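Long-range contact in peptidoglycan-N-acetylmuramic acid deacetylase PdaC (Bacillus subtilis subsp. subtilis str. 168, PDB 6H8N), which removes acetyl groups from N-acetylmuramic acid residues of peptidoglycan, conferring resistance to lysozyme, and also deacetylates short chitin oligomers: residues 147-152 and 175-181. The protein carries 1 engineered substitution. Numbering follows the deposited sequence.
Sequences MNQAGD and KLTDQGY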
# COMPACT_ATOMS: atom_id res chain seq x y z
N MET A 147 9.00 -5.07 -12.94
CA MET A 147 10.42 -4.75 -13.02
C MET A 147 10.73 -3.87 -14.22
O MET A 147 11.65 -3.03 -14.14
CB MET A 147 11.25 -6.03 -13.05
CG MET A 147 11.18 -6.86 -11.79
SD MET A 147 11.49 -5.98 -10.25
CE MET A 147 13.15 -5.38 -10.52
N ASN A 148 9.97 -3.97 -15.31
CA ASN A 148 10.20 -3.11 -16.45
C ASN A 148 9.76 -1.67 -16.18
O ASN A 148 10.30 -0.74 -16.79
CB ASN A 148 9.50 -3.66 -17.69
CG ASN A 148 10.15 -4.91 -18.22
OD1 ASN A 148 11.28 -5.23 -17.86
ND2 ASN A 148 9.44 -5.64 -19.06
N GLN A 149 8.80 -1.47 -15.28
CA GLN A 149 8.28 -0.14 -14.98
C GLN A 149 8.82 0.46 -13.69
O GLN A 149 8.58 1.64 -13.43
CB GLN A 149 6.75 -0.21 -14.91
CG GLN A 149 6.10 -0.56 -16.24
CD GLN A 149 4.61 -0.82 -16.10
OE1 GLN A 149 3.84 0.05 -15.69
NE2 GLN A 149 4.19 -2.03 -16.45
N ALA A 150 9.52 -0.32 -12.88
CA ALA A 150 9.99 0.18 -11.60
C ALA A 150 10.97 1.32 -11.82
O ALA A 150 11.73 1.35 -12.79
CB ALA A 150 10.67 -0.94 -10.83
N GLY A 151 10.95 2.27 -10.89
CA GLY A 151 11.91 3.36 -10.89
C GLY A 151 11.81 4.10 -9.58
O GLY A 151 10.86 3.91 -8.83
N ASP A 152 12.83 4.91 -9.31
CA ASP A 152 12.84 5.71 -8.11
C ASP A 152 11.56 6.53 -7.99
O ASP A 152 11.07 7.11 -8.97
CB ASP A 152 14.03 6.66 -8.16
CG ASP A 152 14.05 7.61 -6.98
OD1 ASP A 152 14.31 7.16 -5.86
OD2 ASP A 152 13.77 8.81 -7.22
N LYS A 175 14.57 -8.63 -6.30
CA LYS A 175 15.23 -7.94 -7.40
C LYS A 175 15.38 -6.44 -7.12
O LYS A 175 16.42 -5.86 -7.43
CB LYS A 175 14.51 -8.21 -8.71
CG LYS A 175 14.69 -9.63 -9.17
CD LYS A 175 14.10 -9.88 -10.53
CE LYS A 175 14.63 -11.20 -11.08
NZ LYS A 175 13.95 -11.59 -12.32
N LEU A 176 14.36 -5.80 -6.56
CA LEU A 176 14.50 -4.39 -6.22
C LEU A 176 15.55 -4.18 -5.13
O LEU A 176 16.33 -3.22 -5.20
CB LEU A 176 13.16 -3.79 -5.79
CG LEU A 176 12.09 -3.71 -6.87
CD1 LEU A 176 10.75 -3.36 -6.21
CD2 LEU A 176 12.47 -2.70 -7.95
N THR A 177 15.59 -5.07 -4.14
CA THR A 177 16.62 -4.98 -3.12
C THR A 177 18.00 -5.15 -3.74
O THR A 177 18.93 -4.40 -3.42
CB THR A 177 16.34 -6.00 -2.01
OG1 THR A 177 15.06 -5.73 -1.43
CG2 THR A 177 17.39 -5.92 -0.92
N ASP A 178 18.14 -6.13 -4.64
CA ASP A 178 19.43 -6.36 -5.30
C ASP A 178 19.84 -5.13 -6.11
O ASP A 178 21.05 -4.87 -6.27
CB ASP A 178 19.34 -7.57 -6.24
CG ASP A 178 19.38 -8.93 -5.53
OD1 ASP A 178 19.72 -9.03 -4.33
OD2 ASP A 178 19.10 -9.94 -6.23
N GLN A 179 18.89 -4.40 -6.67
CA GLN A 179 19.16 -3.18 -7.43
C GLN A 179 19.45 -1.97 -6.55
O GLN A 179 19.74 -0.89 -7.09
CB GLN A 179 18.01 -2.86 -8.38
CG GLN A 179 17.90 -3.80 -9.55
CD GLN A 179 16.89 -3.32 -10.53
OE1 GLN A 179 16.63 -2.12 -10.60
NE2 GLN A 179 16.32 -4.23 -11.32
N GLY A 180 19.38 -2.09 -5.23
CA GLY A 180 19.72 -0.99 -4.36
C GLY A 180 18.57 -0.09 -3.97
O GLY A 180 18.81 0.99 -3.40
N TYR A 181 17.33 -0.47 -4.26
CA TYR A 181 16.20 0.32 -3.79
C TYR A 181 15.98 0.14 -2.29
O TYR A 181 16.11 -0.96 -1.76
CB TYR A 181 14.92 -0.12 -4.48
CG TYR A 181 14.77 0.29 -5.90
CD1 TYR A 181 15.26 -0.50 -6.93
CD2 TYR A 181 14.10 1.45 -6.24
CE1 TYR A 181 15.10 -0.15 -8.25
CE2 TYR A 181 13.93 1.82 -7.55
CZ TYR A 181 14.43 1.02 -8.55
OH TYR A 181 14.23 1.41 -9.85
O HOH W 1 14.51 -3.69 -13.66
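Met147, in the last turn of helix 139-149, reaches across to the C-terminal end of helix 163-178 and gives up more surface to the contact than any other residue. All three of its chi angles are m, and the folded side chain brings its terminal methyl between three residues: Met147 CE lies 3.6 Å from Lys175 CB, 3.8 Å from Leu176 CD2 and 3.5 Å from Gln179 NE2. The same Leu176 CD2 also packs 3.8 Å from CB of Ala150, so this buried leucine joins the methionine to the first residue beyond its helix. The Lys175 ammonium turns to a salt bridge with Glu171. At the exposed edge a water bridges the helix ends, donating to Met147 O at 3.0 Å and accepting from Gln179 NE2 at 3.0 Å.

Tyr181, second to Met147 in covered surface, makes the other main contact. Helix 163-178 ends in a Schellman motif in which Gly180 has positive phi, Tyr181 N bonds to Leu176 O (3.1 Å) and Gly180 N to Thr177 O (3.0 Å); the chain thus turns back and directs the ring at the other segment. Tyr181 OH lies in van der Waals contact 3.2 Å from Gly151 CA, and Asp152 N is 3.7 Å from Tyr181 CE2 at the ring edge. Ala150 and Tyr181 both touch Ile12 of strand 11-17, and Asp152 forms a salt bridge with Arg196. Two neighbouring helices of the beta/alpha repeats are thus packed together at the ends from which their chains lead into strands 155-159 and 182-183, as in the distorted (beta/alpha) barrel of the NodB-homology (CE4) deacetylase domain, here well away from the zinc site.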